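Long-range contacts in cadherin-related family member 2 (Mus musculus, PDB 5CYX), which probably links adjacent microvilli through calcium-dependent adhesion to CDHR5, and so controls how microvilli pack at the apical surface of epithelial cells: residues A26-A31 with T57-L62; K75-T80 with T88-V93; L242-V247 with G276-N281; Y259-S264 with V296-T301. All blocks are in the same frame, centred on the assembly; numbering follows the deposited sequence.

Contact 1 (A26-A31 with T57-L62); sequences AFWLVA and TGEVKL
The carbonyl oxygen of Val60 is gripped by two backbone N-H groups, with Ala26 N 2.8 Å from Val60 O and Phe27 N 3.2 Å from it, both in the carbonyl plane. Two residues of strand 25-30 therefore face one of strand 59-62, a classic beta bulge in the antiparallel pairing within the first cadherin repeat. In return, Val60 N donates to Phe27 O. The Phe27 and Val60 side chains lie side by side: Val60 CB sits over one face of the ring, toward its rim, and Val60 CG2 is 3.7 Å from Phe27 CE1. Trp28 and Glu59 meet on the opposite side of the sheet. Glu59 CG stands anti to its backbone N (chi1 -170°), 4.1 Å from the centroid of the Trp28 six-membered ring, a CH-pi contact over the face, while Thr57 O comes up at the ring edge. Gly58 has positive phi, and a CB there would collide with Leu29 O. Just before it, Thr57 OG1 accepts from Glu59 N in an ST turn. Within this chain strand 59-62 lies between 25-30 and 51-53; Val60 also reaches Ile43 of strand 40-44, and a strand of the second subunit continues the sheet beyond Trp28 to Val30.

Contact 2 (K75-T80 with T88-V93); sequences KITIST and TAEMQV
Ile76 and Met91 pair across the beta hairpin of strands 73-81 and 86-96, the F and G strands of the first cadherin repeat, a Greek-key beta sandwich. Their backbones exchange two hydrogen bonds, and the one from Ile76 N to Met91 O is 2.9 Å long and close to straight, at 172° about the hydrogen. From CB, the long branch of Ile76 rises with CG1 between its own backbone N and carbonyl carbon (chi1 51°), which puts CG1 3.5 Å from Met91 O and 3.8 Å from Met91 CB. The next torsion is extended, and the tip, CD1, reaches over to Val93 CG2 at 4.1 Å. An alanine in place of Ile76 would probably open a gap beside Met91 CB and leave Val93 CG2 without this neighbour. Ile78, on the same face, crosses Met91 slantwise: its CD1 is 3.8 Å from Met91 CB and also lies against SD. This apolar side of the hairpin is extended by Phe7 and Val9 of the second subunit, which pack on Ile78 and Met91 respectively. The opposite side is more polar and more exposed. There Thr77 CG2 meets Thr88 CB at 3.9 Å, the two side chains lying slantwise to each other, and Ser79 CB rests against Thr88 CG2. Further along the same side Lys75 and Glu90 carry opposite charges, yet Lys75 NZ stays 5.3 Å from Glu90 OE1.

Contact 3 (L242-V247 with G276-N281); sequences LTVEAV and GVIFVN
Leu242 and Ile278 form the close-packed side of this contact, where strand 240-248 runs antiparallel to strand 277-280, the B and E strands of the third cadherin repeat. The two side chains lie alongside each other and point the same way. Leu242 CG stands between its own backbone N and carbonyl carbon (chi1 78°), and beyond it CD2 swings back to Ile278 CD1 at 3.7 Å. Ile278 CB rests 3.9 Å from the same Leu242 CD2, so one methyl meets both the root and the tip of the isoleucine. Val244 joins them more distantly, its CG1 being 4.3 Å from Ile278 CD1. These residues face the interior of the sandwich: Val244 and Ile278 both touch Val300 of the opposite sheet and Ile272 of strand 270-272, while Leu242 leans on Tyr227 and Ala229. The other side of the strands is looser. Thr243, which is exposed, meets Val277 through OG1, 3.9 Å from Val277 CG2, while its own CG2 lies near Gly276 O. Between the two sides runs the backbone. Ile278 N donates to Leu242 O at 2.9 Å, and Val244 N donates to Gly276 O at 3.0 Å. Past Val244 the strands part, and Glu245 and Val247 bond instead to Ile223 and Arg221. Gly276 marks that parting point: its phi is positive, a CB would clash with Val244 O, and its bare CA comes to 3.5 Å from that oxygen.

Contact 4 (Y259-S264 with V296-T301); sequences YSVSNS and VQIQVT
Ser262 points its hydroxyl across at two side chains of strand 295-304. Its OG lies 2.5 Å from Thr301 OG1, a hydrogen bond that either hydroxyl could donate and whose shortness should be read with caution. Gln299 OE1, 3.0 Å from Ser262 OG, is a second possible acceptor. Gln299 reaches it with CG anti to its backbone N (chi1 -165°) and the chain extended beyond. Ser262 and Asn263 both face Gln299, a classic beta bulge between strands 257-264 and 295-304, the C and F strands of the third cadherin repeat: Ser262 N donates to Gln299 O, and Asn263 O accepts from Gln299 N at 2.7 Å. On the inward side Ile298 CG1 meets Ser264 CB at 3.5 Å and Val261 CG1 at 4.2 Å. Replacing Ile298 by an alanine would probably open a gap beside Val261 CG1 and leave Ser264 CB without this apolar neighbour. Tyr259 slants across Val300, its CD2 4.2 Å from Val300 CG1, and its hydroxyl is held by Ala246 N. Beside Ser260 a water donates to Thr301 O at 2.9 Å and also hydrogen-bonds to Ser260 OG.

Contacts 1 and 2 belong to the first cadherin repeat, contacts 3 and 4 to the third, with about 100 Å between the centres of the two groups. Contacts 1 and 3 join equivalent B and E strands, each with a glycine entering the E strand, but contact 1 is buried and rich in aromatic packing whereas contact 3 is smaller and partly open. Contacts 2 and 4 both involve the F strand, paired with G in one and C in the other; contact 4 is the surface contact, with hydroxyl and amide chemistry. Within each repeat the two sheets touch, through Leu29 and Ile78 in the first and through Tyr259 and Ala246 in the third. The second subunit reaches contacts 1 and 2 alone.

Contact 1 (A26-A31 with T57-L62)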
loop_
_atom_site.group_PDB
_atom_site.type_symbol
_atom_site.label_atom_id
_atom_site.label_comp_id
_atom_site.label_asym_id
_atom_site.label_seq_id
_atom_site.Cartn_x
_atom_site.Cartn_y
_atom_site.Cartn_z
ATOM N N ALA A 26 -28.587 24.041 -31.558
ATOM C CA ALA A 26 -27.786 22.856 -31.704
ATOM C C ALA A 26 -27.092 22.867 -33.073
ATOM O O ALA A 26 -25.953 22.429 -33.199
ATOM C CB ALA A 26 -28.627 21.647 -31.563
ATOM N N PHE A 27 -27.815 23.331 -34.085
ATOM C CA PHE A 27 -27.324 23.413 -35.428
ATOM C C PHE A 27 -28.377 23.994 -36.367
ATOM O O PHE A 27 -29.568 24.178 -35.972
ATOM C CB PHE A 27 -26.887 22.029 -35.929
ATOM C CG PHE A 27 -27.933 20.972 -35.808
ATOM C CD1 PHE A 27 -28.888 20.805 -36.792
ATOM C CD2 PHE A 27 -27.960 20.116 -34.720
ATOM C CE1 PHE A 27 -29.864 19.789 -36.695
ATOM C CE2 PHE A 27 -28.930 19.106 -34.617
ATOM C CZ PHE A 27 -29.885 18.953 -35.603
ATOM N N TRP A 28 -27.919 24.249 -37.593
ATOM C CA TRP A 28 -28.700 24.738 -38.721
ATOM C C TRP A 28 -28.783 23.668 -39.776
ATOM O O TRP A 28 -27.739 23.107 -40.168
ATOM C CB TRP A 28 -28.016 25.939 -39.380
ATOM C CG TRP A 28 -27.948 27.138 -38.539
ATOM C CD1 TRP A 28 -26.967 27.466 -37.676
ATOM C CD2 TRP A 28 -28.920 28.170 -38.462
ATOM N NE1 TRP A 28 -27.254 28.658 -37.057
ATOM C CE2 TRP A 28 -28.452 29.113 -37.524
ATOM C CE3 TRP A 28 -30.128 28.405 -39.115
ATOM C CZ2 TRP A 28 -29.144 30.255 -37.208
ATOM C CZ3 TRP A 28 -30.845 29.568 -38.791
ATOM C CH2 TRP A 28 -30.358 30.463 -37.833
ATOM N N LEU A 29 -29.991 23.413 -40.267
ATOM C CA LEU A 29 -30.189 22.594 -41.454
ATOM C C LEU A 29 -30.143 23.527 -42.655
ATOM O O LEU A 29 -30.800 24.569 -42.642
ATOM C CB LEU A 29 -31.533 21.896 -41.404
ATOM C CG LEU A 29 -31.716 20.856 -40.306
ATOM C CD1 LEU A 29 -33.206 20.574 -40.089
ATOM C CD2 LEU A 29 -30.944 19.588 -40.634
ATOM N N VAL A 30 -29.356 23.150 -43.673
ATOM C CA VAL A 30 -29.163 23.924 -44.896
ATOM C C VAL A 30 -29.284 22.946 -46.092
ATOM O O VAL A 30 -28.889 21.817 -45.955
ATOM C CB VAL A 30 -27.733 24.562 -44.857
ATOM C CG1 VAL A 30 -27.354 25.216 -46.172
ATOM C CG2 VAL A 30 -27.622 25.564 -43.713
ATOM N N ALA A 31 -29.854 23.358 -47.229
ATOM C CA ALA A 31 -29.752 22.590 -48.531
ATOM C C ALA A 31 -28.512 23.111 -49.270
ATOM O O ALA A 31 -28.212 24.255 -49.043
ATOM C CB ALA A 31 -31.018 22.822 -49.337
ATOM N N THR A 57 -36.187 28.828 -41.599
ATOM C CA THR A 57 -34.798 29.222 -41.553
ATOM C C THR A 57 -33.834 28.067 -41.355
ATOM O O THR A 57 -32.646 28.240 -41.596
ATOM C CB THR A 57 -34.522 30.261 -40.446
ATOM O OG1 THR A 57 -34.472 29.608 -39.173
ATOM C CG2 THR A 57 -35.564 31.368 -40.461
ATOM N N GLY A 58 -34.317 26.934 -40.862
ATOM C CA GLY A 58 -33.476 25.753 -40.605
ATOM C C GLY A 58 -32.813 25.738 -39.232
ATOM O O GLY A 58 -32.086 24.794 -38.893
ATOM N N GLU A 59 -33.053 26.785 -38.449
ATOM C CA GLU A 59 -32.532 26.891 -37.097
ATOM C C GLU A 59 -33.084 25.743 -36.242
ATOM O O GLU A 59 -34.291 25.593 -36.122
ATOM C CB GLU A 59 -32.972 28.230 -36.476
ATOM C CG GLU A 59 -32.291 28.568 -35.171
ATOM C CD GLU A 59 -32.959 29.735 -34.464
ATOM O OE1 GLU A 59 -34.107 29.594 -33.952
ATOM O OE2 GLU A 59 -32.341 30.794 -34.425
ATOM N N VAL A 60 -32.197 24.956 -35.645
ATOM C CA VAL A 60 -32.585 23.886 -34.745
ATOM C C VAL A 60 -32.034 24.103 -33.366
ATOM O O VAL A 60 -30.831 24.025 -33.158
ATOM C CB VAL A 60 -32.136 22.485 -35.215
ATOM C CG1 VAL A 60 -32.667 21.418 -34.265
ATOM C CG2 VAL A 60 -32.584 22.235 -36.639
ATOM N N LYS A 61 -32.938 24.331 -32.429
ATOM C CA LYS A 61 -32.618 24.442 -31.010
ATOM C C LYS A 61 -32.860 23.145 -30.264
ATOM O O LYS A 61 -33.761 22.374 -30.631
ATOM C CB LYS A 61 -33.496 25.514 -30.354
ATOM C CG LYS A 61 -33.197 26.906 -30.839
ATOM C CD LYS A 61 -34.014 27.915 -30.063
ATOM C CE LYS A 61 -33.786 29.341 -30.557
ATOM N NZ LYS A 61 -34.831 30.214 -29.942
ATOM N N LEU A 62 -32.085 22.944 -29.202
ATOM C CA LEU A 62 -32.249 21.805 -28.359
ATOM C C LEU A 62 -33.536 22.046 -27.541
ATOM O O LEU A 62 -33.662 23.099 -26.949
ATOM C CB LEU A 62 -31.084 21.653 -27.422
ATOM C CG LEU A 62 -31.167 20.435 -26.497
ATOM C CD1 LEU A 62 -30.967 19.125 -27.260
ATOM C CD2 LEU A 62 -30.148 20.592 -25.371
#

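Contact 2 (K75-T80 with T88-V93)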
loop_
_atom_site.group_PDB
_atom_site.type_symbol
_atom_site.label_atom_id
_atom_site.label_comp_id
_atom_site.label_asym_id
_atom_site.label_seq_id
_atom_site.Cartn_x
_atom_site.Cartn_y
_atom_site.Cartn_z
ATOM N N LYS A 75 -31.503 8.321 -32.849
ATOM C CA LYS A 75 -31.789 8.728 -34.236
ATOM C C LYS A 75 -32.891 9.787 -34.340
ATOM O O LYS A 75 -33.885 9.781 -33.571
ATOM C CB LYS A 75 -32.303 7.542 -35.071
ATOM C CG LYS A 75 -31.258 6.541 -35.406
ATOM C CD LYS A 75 -31.820 5.382 -36.253
ATOM C CE LYS A 75 -30.781 4.250 -36.330
ATOM N NZ LYS A 75 -29.354 4.747 -36.400
ATOM N N ILE A 76 -32.770 10.607 -35.372
ATOM C CA ILE A 76 -33.843 11.520 -35.742
ATOM C C ILE A 76 -34.111 11.405 -37.229
ATOM O O ILE A 76 -33.265 10.979 -37.973
ATOM C CB ILE A 76 -33.516 12.988 -35.378
ATOM C CG1 ILE A 76 -32.137 13.387 -35.913
ATOM C CG2 ILE A 76 -33.565 13.154 -33.883
ATOM C CD1 ILE A 76 -31.801 14.867 -35.768
ATOM N N THR A 77 -35.303 11.786 -37.639
ATOM C CA THR A 77 -35.630 11.900 -39.044
ATOM C C THR A 77 -35.749 13.402 -39.369
ATOM O O THR A 77 -36.537 14.133 -38.739
ATOM C CB THR A 77 -36.925 11.104 -39.383
ATOM O OG1 THR A 77 -36.711 9.712 -39.084
ATOM C CG2 THR A 77 -37.288 11.229 -40.848
ATOM N N ILE A 78 -34.958 13.835 -40.329
ATOM C CA ILE A 78 -35.019 15.162 -40.870
ATOM C C ILE A 78 -35.729 15.122 -42.218
ATOM O O ILE A 78 -35.500 14.224 -43.026
ATOM C CB ILE A 78 -33.599 15.741 -41.043
ATOM C CG1 ILE A 78 -32.947 15.915 -39.665
ATOM C CG2 ILE A 78 -33.665 17.095 -41.753
ATOM C CD1 ILE A 78 -31.442 15.946 -39.715
ATOM N N SER A 79 -36.542 16.139 -42.470
ATOM C CA SER A 79 -37.335 16.244 -43.687
ATOM C C SER A 79 -37.165 17.614 -44.323
ATOM O O SER A 79 -36.994 18.618 -43.622
ATOM C CB SER A 79 -38.786 16.024 -43.343
ATOM O OG SER A 79 -39.230 17.058 -42.468
ATOM N N THR A 80 -37.172 17.647 -45.649
ATOM C CA THR A 80 -37.219 18.893 -46.423
ATOM C C THR A 80 -38.384 18.765 -47.377
ATOM O O THR A 80 -38.639 17.676 -47.899
ATOM C CB THR A 80 -35.991 19.082 -47.337
ATOM O OG1 THR A 80 -35.738 17.831 -48.000
ATOM C CG2 THR A 80 -34.751 19.603 -46.584
ATOM N N THR A 88 -36.864 12.743 -46.924
ATOM C CA THR A 88 -36.349 12.528 -45.574
ATOM C C THR A 88 -35.019 11.762 -45.579
ATOM O O THR A 88 -34.737 10.987 -46.491
ATOM C CB THR A 88 -37.337 11.721 -44.724
ATOM O OG1 THR A 88 -37.504 10.422 -45.295
ATOM C CG2 THR A 88 -38.702 12.420 -44.654
ATOM N N ALA A 89 -34.217 11.994 -44.545
ATOM C CA ALA A 89 -33.098 11.129 -44.209
ATOM C C ALA A 89 -33.002 10.988 -42.687
ATOM O O ALA A 89 -33.410 11.885 -41.927
ATOM C CB ALA A 89 -31.810 11.696 -44.779
ATOM N N GLU A 90 -32.485 9.852 -42.244
ATOM C CA GLU A 90 -32.156 9.660 -40.839
ATOM C C GLU A 90 -30.780 10.224 -40.540
ATOM O O GLU A 90 -29.907 10.251 -41.398
ATOM C CB GLU A 90 -32.242 8.198 -40.439
ATOM C CG GLU A 90 -33.667 7.673 -40.538
ATOM C CD GLU A 90 -33.801 6.219 -40.144
ATOM O OE1 GLU A 90 -32.844 5.441 -40.364
ATOM O OE2 GLU A 90 -34.874 5.845 -39.630
ATOM N N MET A 91 -30.633 10.709 -39.315
ATOM C CA MET A 91 -29.407 11.314 -38.821
ATOM C C MET A 91 -29.231 10.734 -37.452
ATOM O O MET A 91 -30.196 10.624 -36.680
ATOM C CB MET A 91 -29.629 12.819 -38.669
ATOM C CG MET A 91 -28.428 13.651 -38.297
ATOM S SD MET A 91 -27.887 14.604 -39.733
ATOM C CE MET A 91 -26.116 14.314 -39.716
ATOM N N GLN A 92 -28.021 10.353 -37.129
ATOM C CA GLN A 92 -27.720 9.945 -35.785
ATOM C C GLN A 92 -27.154 11.104 -34.922
ATOM O O GLN A 92 -26.334 11.885 -35.385
ATOM C CB GLN A 92 -26.738 8.795 -35.803
ATOM C CG GLN A 92 -26.661 8.103 -34.455
ATOM C CD GLN A 92 -25.687 6.949 -34.470
ATOM O OE1 GLN A 92 -24.575 7.063 -35.011
ATOM N NE2 GLN A 92 -26.080 5.840 -33.853
ATOM N N VAL A 93 -27.596 11.148 -33.663
ATOM C CA VAL A 93 -27.080 12.058 -32.663
ATOM C C VAL A 93 -26.192 11.275 -31.677
ATOM O O VAL A 93 -26.683 10.400 -30.988
ATOM C CB VAL A 93 -28.221 12.803 -31.947
ATOM C CG1 VAL A 93 -27.656 13.786 -30.951
ATOM C CG2 VAL A 93 -29.086 13.522 -32.955
#

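Contact 3 (L242-V247 with G276-N281)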
loop_
_atom_site.group_PDB
_atom_site.type_symbol
_atom_site.label_atom_id
_atom_site.label_comp_id
_atom_site.label_asym_id
_atom_site.label_seq_id
_atom_site.Cartn_x
_atom_site.Cartn_y
_atom_site.Cartn_z
ATOM N N LEU A 242 0.971 -3.322 56.470
ATOM C CA LEU A 242 0.537 -2.281 55.526
ATOM C C LEU A 242 -0.007 -2.880 54.243
ATOM O O LEU A 242 0.229 -4.060 53.934
ATOM C CB LEU A 242 1.670 -1.319 55.166
ATOM C CG LEU A 242 2.719 -1.781 54.145
ATOM C CD1 LEU A 242 3.507 -0.586 53.659
ATOM C CD2 LEU A 242 3.619 -2.865 54.730
ATOM N N THR A 243 -0.696 -2.030 53.489
ATOM C CA THR A 243 -1.222 -2.363 52.187
ATOM C C THR A 243 -0.403 -1.680 51.105
ATOM O O THR A 243 -0.197 -0.462 51.156
ATOM C CB THR A 243 -2.660 -1.875 52.077
ATOM O OG1 THR A 243 -3.342 -2.284 53.258
ATOM C CG2 THR A 243 -3.364 -2.463 50.818
ATOM N N VAL A 244 0.060 -2.464 50.131
ATOM C CA VAL A 244 0.605 -1.912 48.892
ATOM C C VAL A 244 -0.403 -2.139 47.790
ATOM O O VAL A 244 -1.265 -3.008 47.900
ATOM C CB VAL A 244 1.972 -2.510 48.491
ATOM C CG1 VAL A 244 3.029 -2.119 49.507
ATOM C CG2 VAL A 244 1.932 -4.022 48.358
ATOM N N GLU A 245 -0.278 -1.346 46.735
ATOM C CA GLU A 245 -1.125 -1.444 45.573
ATOM C C GLU A 245 -0.326 -1.205 44.290
ATOM O O GLU A 245 0.491 -0.293 44.204
ATOM C CB GLU A 245 -2.280 -0.460 45.685
ATOM C CG GLU A 245 -3.386 -0.720 44.667
ATOM C CD GLU A 245 -4.547 0.252 44.776
ATOM O OE1 GLU A 245 -5.494 0.131 43.982
ATOM O OE2 GLU A 245 -4.524 1.146 45.647
ATOM N N ALA A 246 -0.531 -2.088 43.324
ATOM C CA ALA A 246 -0.093 -1.915 41.958
ATOM C C ALA A 246 -1.283 -2.074 41.076
ATOM O O ALA A 246 -2.176 -2.854 41.385
ATOM C CB ALA A 246 0.946 -2.943 41.615
ATOM N N VAL A 247 -1.328 -1.332 39.981
ATOM C CA VAL A 247 -2.477 -1.398 39.072
ATOM C C VAL A 247 -2.016 -1.585 37.641
ATOM O O VAL A 247 -0.918 -1.162 37.255
ATOM C CB VAL A 247 -3.386 -0.146 39.169
ATOM C CG1 VAL A 247 -3.903 0.031 40.601
ATOM C CG2 VAL A 247 -2.656 1.107 38.739
ATOM N N GLY A 276 -2.889 -7.248 48.436
ATOM C CA GLY A 276 -1.773 -6.347 48.730
ATOM C C GLY A 276 -1.430 -6.127 50.203
ATOM O O GLY A 276 -0.538 -5.329 50.518
ATOM N N VAL A 277 -2.102 -6.842 51.103
ATOM C CA VAL A 277 -1.869 -6.671 52.529
ATOM C C VAL A 277 -0.745 -7.570 53.002
ATOM O O VAL A 277 -0.825 -8.832 52.904
ATOM C CB VAL A 277 -3.099 -7.016 53.383
ATOM C CG1 VAL A 277 -2.753 -6.901 54.866
ATOM C CG2 VAL A 277 -4.275 -6.110 53.040
ATOM N N ILE A 278 0.232 -6.922 53.608
ATOM C CA ILE A 278 1.433 -7.543 54.127
ATOM C C ILE A 278 1.235 -7.852 55.603
ATOM O O ILE A 278 0.905 -6.972 56.400
ATOM C CB ILE A 278 2.656 -6.609 53.940
ATOM C CG1 ILE A 278 3.003 -6.493 52.445
ATOM C CG2 ILE A 278 3.850 -7.093 54.771
ATOM C CD1 ILE A 278 3.998 -5.395 52.108
ATOM N N PHE A 279 1.464 -9.111 55.963
ATOM C CA PHE A 279 1.198 -9.593 57.302
ATOM C C PHE A 279 2.403 -10.272 57.953
ATOM O O PHE A 279 3.325 -10.741 57.264
ATOM C CB PHE A 279 -0.010 -10.531 57.314
ATOM C CG PHE A 279 0.094 -11.737 56.392
ATOM C CD1 PHE A 279 0.616 -12.943 56.851
ATOM C CD2 PHE A 279 -0.402 -11.684 55.091
ATOM C CE1 PHE A 279 0.661 -14.074 56.038
ATOM C CE2 PHE A 279 -0.332 -12.788 54.255
ATOM C CZ PHE A 279 0.178 -14.000 54.733
ATOM N N VAL A 280 2.357 -10.330 59.291
ATOM C CA VAL A 280 3.345 -11.056 60.089
ATOM C C VAL A 280 3.148 -12.563 59.854
ATOM O O VAL A 280 2.043 -13.096 60.080
ATOM C CB VAL A 280 3.225 -10.698 61.591
ATOM C CG1 VAL A 280 4.015 -11.684 62.462
ATOM C CG2 VAL A 280 3.678 -9.254 61.834
ATOM N N ASN A 281 4.219 -13.230 59.422
ATOM C CA ASN A 281 4.189 -14.638 58.999
ATOM C C ASN A 281 5.184 -15.510 59.787
ATOM O O ASN A 281 5.495 -16.649 59.418
ATOM C CB ASN A 281 4.506 -14.625 57.528
ATOM C CG ASN A 281 4.349 -15.964 56.863
ATOM O OD1 ASN A 281 3.231 -16.568 56.817
ATOM N ND2 ASN A 281 5.461 -16.439 56.287
#

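Contact 4 (Y259-S264 with V296-T301)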
loop_
_atom_site.group_PDB
_atom_site.type_symbol
_atom_site.label_atom_id
_atom_site.label_comp_id
_atom_site.label_asym_id
_atom_site.label_seq_id
_atom_site.Cartn_x
_atom_site.Cartn_y
_atom_site.Cartn_z
ATOM N N TYR A 259 -0.086 -10.476 44.410
ATOM C CA TYR A 259 1.197 -10.060 44.976
ATOM C C TYR A 259 1.848 -11.279 45.583
ATOM O O TYR A 259 1.182 -12.193 45.986
ATOM C CB TYR A 259 0.980 -8.999 46.078
ATOM C CG TYR A 259 0.161 -7.808 45.603
ATOM C CD1 TYR A 259 -1.246 -7.795 45.661
ATOM C CD2 TYR A 259 0.782 -6.712 45.088
ATOM C CE1 TYR A 259 -1.978 -6.696 45.193
ATOM C CE2 TYR A 259 0.070 -5.634 44.629
ATOM C CZ TYR A 259 -1.284 -5.601 44.688
ATOM O OH TYR A 259 -1.884 -4.468 44.184
ATOM N N SER A 260 3.166 -11.294 45.626
ATOM C CA SER A 260 3.929 -12.284 46.396
ATOM C C SER A 260 5.215 -11.594 46.862
ATOM O O SER A 260 5.636 -10.629 46.269
ATOM C CB SER A 260 4.251 -13.513 45.542
ATOM O OG SER A 260 4.894 -13.116 44.330
ATOM N N VAL A 261 5.755 -12.072 47.972
ATOM C CA VAL A 261 7.024 -11.654 48.488
ATOM C C VAL A 261 8.037 -12.506 47.744
ATOM O O VAL A 261 8.067 -13.736 47.896
ATOM C CB VAL A 261 7.140 -11.878 49.999
ATOM C CG1 VAL A 261 8.538 -11.499 50.482
ATOM C CG2 VAL A 261 6.097 -11.040 50.706
ATOM N N SER A 262 8.825 -11.832 46.914
ATOM C CA SER A 262 9.797 -12.474 46.032
ATOM C C SER A 262 11.180 -12.581 46.682
ATOM O O SER A 262 12.025 -13.345 46.209
ATOM C CB SER A 262 9.880 -11.704 44.701
ATOM O OG SER A 262 9.661 -10.309 44.884
ATOM N N ASN A 263 11.408 -11.804 47.747
ATOM C CA ASN A 263 12.698 -11.753 48.416
ATOM C C ASN A 263 12.655 -10.944 49.697
ATOM O O ASN A 263 11.846 -10.022 49.816
ATOM C CB ASN A 263 13.737 -11.103 47.499
ATOM C CG ASN A 263 15.048 -11.822 47.536
ATOM O OD1 ASN A 263 15.571 -12.114 48.610
ATOM N ND2 ASN A 263 15.575 -12.148 46.369
ATOM N N SER A 264 13.554 -11.256 50.636
ATOM C CA SER A 264 13.767 -10.393 51.797
ATOM C C SER A 264 15.076 -10.618 52.577
ATOM O O SER A 264 15.784 -11.609 52.404
ATOM C CB SER A 264 12.607 -10.546 52.785
ATOM O OG SER A 264 12.791 -11.645 53.637
ATOM N N VAL A 296 13.585 -4.537 58.467
ATOM C CA VAL A 296 13.533 -5.556 57.442
ATOM C C VAL A 296 13.187 -4.916 56.101
ATOM O O VAL A 296 12.262 -4.105 56.015
ATOM C CB VAL A 296 12.463 -6.597 57.775
ATOM C CG1 VAL A 296 12.636 -7.816 56.899
ATOM C CG2 VAL A 296 12.554 -7.004 59.244
ATOM N N GLN A 297 13.931 -5.294 55.060
ATOM C CA GLN A 297 13.613 -4.920 53.685
ATOM C C GLN A 297 12.993 -6.126 52.964
ATOM O O GLN A 297 13.486 -7.252 53.086
ATOM C CB GLN A 297 14.858 -4.410 52.948
ATOM C CG GLN A 297 15.354 -3.039 53.436
ATOM C CD GLN A 297 16.161 -2.296 52.393
ATOM O OE1 GLN A 297 17.211 -1.698 52.686
ATOM N NE2 GLN A 297 15.677 -2.317 51.160
ATOM N N ILE A 298 11.921 -5.869 52.215
ATOM C CA ILE A 298 11.070 -6.923 51.600
ATOM C C ILE A 298 10.771 -6.571 50.151
ATOM O O ILE A 298 10.332 -5.451 49.886
ATOM C CB ILE A 298 9.769 -7.102 52.431
ATOM C CG1 ILE A 298 9.781 -8.449 53.115
ATOM C CG2 ILE A 298 8.476 -7.021 51.636
ATOM C CD1 ILE A 298 10.593 -8.451 54.374
ATOM N N GLN A 299 11.039 -7.500 49.226
ATOM C CA GLN A 299 10.674 -7.327 47.825
ATOM C C GLN A 299 9.272 -7.915 47.539
ATOM O O GLN A 299 9.049 -9.106 47.722
ATOM C CB GLN A 299 11.686 -7.997 46.910
ATOM C CG GLN A 299 11.564 -7.544 45.457
ATOM C CD GLN A 299 12.492 -8.307 44.545
ATOM O OE1 GLN A 299 12.545 -9.532 44.601
ATOM N NE2 GLN A 299 13.239 -7.592 43.707
ATOM N N VAL A 300 8.373 -7.055 47.060
ATOM C CA VAL A 300 7.040 -7.407 46.646
ATOM C C VAL A 300 6.944 -7.371 45.117
ATOM O O VAL A 300 7.347 -6.393 44.453
ATOM C CB VAL A 300 5.996 -6.470 47.287
ATOM C CG1 VAL A 300 4.609 -6.716 46.708
ATOM C CG2 VAL A 300 5.967 -6.680 48.790
ATOM N N THR A 301 6.378 -8.452 44.587
ATOM C CA THR A 301 6.169 -8.628 43.163
ATOM C C THR A 301 4.666 -8.646 42.947
ATOM O O THR A 301 3.966 -9.346 43.657
ATOM C CB THR A 301 6.790 -9.954 42.682
ATOM O OG1 THR A 301 8.208 -9.879 42.842
ATOM C CG2 THR A 301 6.470 -10.236 41.232
HETATM O O HOH W 1 3.224 -11.741 42.288
#